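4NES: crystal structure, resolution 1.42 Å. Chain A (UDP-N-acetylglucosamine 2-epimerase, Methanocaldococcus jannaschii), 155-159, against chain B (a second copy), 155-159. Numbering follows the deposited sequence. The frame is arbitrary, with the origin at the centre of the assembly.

Chain A (155-159) LREGI
Chain B, residues 155-159: LREGI

Two identical turns at the end of a helix meet backbone to backbone across an exact two-fold axis, burying 282 Å² in all, with an arginine from each copy reaching over the glycine of the other. In both copies, L155(A) is helical (phi/psi -61/-38), R156(A) follows at -67/-21, E157(A) at -97/15, G158(A) at 80/11 and I159(A), extended, at -74/139; G158(A) N donates to L155(A) O (2.9 Å), as in chain B. The register centres on E157(A) CA and E157(B) CA, 3.8 Å apart. Here E157(A) CA makes a CA-H...O contact with E157(B) O (3.4 Å, 140° at H), repeated by symmetry. So close an approach suits glycine next door: an ideal CB on G158(A) would point toward the partner and clash with R156(B) O at 2.9 Å, and positive phi itself favours glycine. R156(A) leaves its backbone sideways (chi1 t, chi2 t, chi3 133°, chi4 -106°), and its long chain brings the guanidinium back, one face covered by G158(B) CA. R156(A) NH2 lies 2.5 Å from G158(B) O, while R156(A) NH1 donates to water 1 (2.9 Å), which donates weakly to G158(B) O (3.4 Å); water 2 repeats this bridge. Buried E157(A) (m, t, chi3 12°) points away, though CB touches chain B; OE1 and OE2 are hydrogen-bonded elsewhere in the structure. L155(A) (m, t) and I159(A) (m, t) also point away.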

ATOM      1  N   LEU A 155      12.378  -5.159 -10.886  1.00 10.52           N
ATOM      2  CA  LEU A 155      12.419  -4.619 -12.249  1.00 10.53           C
ATOM      3  C   LEU A 155      11.163  -5.001 -13.038  1.00 11.81           C
ATOM      4  O   LEU A 155      10.620  -4.187 -13.791  1.00 13.42           O
ATOM      5  CB  LEU A 155      13.677  -5.078 -12.992  1.00 13.25           C
ATOM      6  CG  LEU A 155      14.998  -4.518 -12.468  1.00 11.12           C
ATOM      7  CD1 LEU A 155      16.167  -5.193 -13.166  1.00 15.25           C
ATOM      8  CD2 LEU A 155      15.059  -3.000 -12.638  1.00 13.40           C
ATOM      9  N   ARG A 156      10.684  -6.225 -12.831  1.00 12.55           N
ATOM     10  CA  ARG A 156       9.492  -6.727 -13.513  1.00 11.34           C
ATOM     11  C   ARG A 156       8.228  -5.982 -13.077  1.00 12.22           C
ATOM     12  O   ARG A 156       7.218  -5.975 -13.794  1.00 13.29           O
ATOM     13  CB  ARG A 156       9.338  -8.228 -13.248  1.00 14.84           C
ATOM     14  CG  ARG A 156       8.399  -8.936 -14.200  1.00 29.80           C
ATOM     15  CD  ARG A 156       7.844 -10.211 -13.585  1.00 36.23           C
ATOM     16  NE  ARG A 156       6.400 -10.302 -13.777  1.00 42.98           N
ATOM     17  CZ  ARG A 156       5.501 -10.103 -12.817  1.00 40.28           C
ATOM     18  NH1 ARG A 156       5.888  -9.822 -11.579  1.00 34.40           N
ATOM     19  NH2 ARG A 156       4.208 -10.206 -13.092  1.00 41.34           N
ATOM     20  N   GLU A 157       8.275  -5.354 -11.907  1.00 10.67           N
ATOM     21  CA  GLU A 157       7.168  -4.527 -11.429  1.00 11.72           C
ATOM     22  C   GLU A 157       7.402  -3.045 -11.718  1.00 10.94           C
ATOM     23  O   GLU A 157       6.725  -2.179 -11.157  1.00 11.67           O
ATOM     24  CB  GLU A 157       6.906  -4.773  -9.938  1.00 11.82           C
ATOM     25  CG  GLU A 157       6.460  -6.196  -9.651  1.00 13.19           C
ATOM     26  CD  GLU A 157       6.327  -6.508  -8.173  1.00 15.64           C
ATOM     27  OE1 GLU A 157       6.351  -5.575  -7.339  1.00 13.62           O
ATOM     28  OE2 GLU A 157       6.186  -7.709  -7.848  1.00 15.55           O
ATOM     29  N   GLY A 158       8.366  -2.769 -12.594  1.00 13.25           N
ATOM     30  CA  GLY A 158       8.557  -1.432 -13.129  1.00 15.22           C
ATOM     31  C   GLY A 158       9.303  -0.467 -12.234  1.00 17.85           C
ATOM     32  O   GLY A 158       9.346   0.724 -12.515  1.00 17.41           O
ATOM     33  N   ILE A 159       9.899  -0.966 -11.159  1.00 12.78           N
ATOM     34  CA  ILE A 159      10.645  -0.106 -10.252  1.00 14.60           C
ATOM     35  C   ILE A 159      11.960   0.296 -10.907  1.00 13.64           C
ATOM     36  O   ILE A 159      12.609  -0.511 -11.569  1.00 14.30           O
ATOM     37  CB  ILE A 159      10.861  -0.806  -8.896  1.00 15.32           C
ATOM     38  CG1 ILE A 159       9.531  -0.847  -8.138  1.00 16.79           C
ATOM     39  CG2 ILE A 159      11.924  -0.101  -8.047  1.00 14.03           C
ATOM     40  CD1 ILE A 159       9.477  -1.890  -7.062  1.00 19.54           C
TER
ATOM     41  N   LEU B 155       0.422  -3.384 -16.933  1.00 10.52           N
ATOM     42  CA  LEU B 155       1.237  -4.496 -17.432  1.00 10.53           C
ATOM     43  C   LEU B 155       2.725  -4.268 -17.146  1.00 11.81           C
ATOM     44  O   LEU B 155       3.446  -5.201 -16.781  1.00 13.42           O
ATOM     45  CB  LEU B 155       1.010  -4.724 -18.928  1.00 13.25           C
ATOM     46  CG  LEU B 155      -0.373  -5.243 -19.318  1.00 11.12           C
ATOM     47  CD1 LEU B 155      -0.525  -5.246 -20.830  1.00 15.25           C
ATOM     48  CD2 LEU B 155      -0.623  -6.634 -18.737  1.00 13.40           C
ATOM     49  N   ARG B 156       3.168  -3.019 -17.274  1.00 12.55           N
ATOM     50  CA  ARG B 156       4.562  -2.653 -17.033  1.00 11.34           C
ATOM     51  C   ARG B 156       4.948  -2.811 -15.560  1.00 12.22           C
ATOM     52  O   ARG B 156       6.134  -2.936 -15.226  1.00 13.29           O
ATOM     53  CB  ARG B 156       4.805  -1.211 -17.489  1.00 14.84           C
ATOM     54  CG  ARG B 156       6.263  -0.849 -17.666  1.00 29.80           C
ATOM     55  CD  ARG B 156       6.480   0.651 -17.548  1.00 36.23           C
ATOM     56  NE  ARG B 156       7.611   0.951 -16.675  1.00 42.98           N
ATOM     57  CZ  ARG B 156       7.500   1.427 -15.438  1.00 40.28           C
ATOM     58  NH1 ARG B 156       6.305   1.685 -14.921  1.00 34.40           N
ATOM     59  NH2 ARG B 156       8.589   1.665 -14.722  1.00 41.34           N
ATOM     60  N   GLU B 157       3.956  -2.809 -14.675  1.00 10.67           N
ATOM     61  CA  GLU B 157       4.188  -3.052 -13.253  1.00 11.72           C
ATOM     62  C   GLU B 157       3.913  -4.506 -12.875  1.00 10.94           C
ATOM     63  O   GLU B 157       3.788  -4.838 -11.692  1.00 11.67           O
ATOM     64  CB  GLU B 157       3.368  -2.084 -12.392  1.00 11.82           C
ATOM     65  CG  GLU B 157       3.775  -0.635 -12.594  1.00 13.19           C
ATOM     66  CD  GLU B 157       2.891   0.356 -11.862  1.00 15.64           C
ATOM     67  OE1 GLU B 157       2.085  -0.055 -10.997  1.00 13.62           O
ATOM     68  OE2 GLU B 157       3.017   1.567 -12.154  1.00 15.55           O
ATOM     69  N   GLY B 158       3.820  -5.363 -13.890  1.00 13.25           N
ATOM     70  CA  GLY B 158       3.778  -6.800 -13.679  1.00 15.22           C
ATOM     71  C   GLY B 158       2.434  -7.367 -13.275  1.00 17.85           C
ATOM     72  O   GLY B 158       2.345  -8.527 -12.895  1.00 17.41           O
ATOM     73  N   ILE B 159       1.382  -6.563 -13.360  1.00 12.78           N
ATOM     74  CA  ILE B 159       0.052  -7.034 -12.998  1.00 14.60           C
ATOM     75  C   ILE B 159      -0.462  -7.970 -14.084  1.00 13.64           C
ATOM     76  O   ILE B 159      -0.259  -7.731 -15.272  1.00 14.30           O
ATOM     77  CB  ILE B 159      -0.897  -5.844 -12.759  1.00 15.32           C
ATOM     78  CG1 ILE B 159      -0.523  -5.164 -11.438  1.00 16.79           C
ATOM     79  CG2 ILE B 159      -2.367  -6.278 -12.725  1.00 14.03           C
ATOM     80  CD1 ILE B 159      -1.020  -3.754 -11.319  1.00 19.54           C
TER
HETATM   81  O   HOH W   1       3.446  -9.746  -9.971  1.00 38.46           O
HETATM   82  O   HOH W   2       6.806   2.904 -12.309  1.00 38.46           O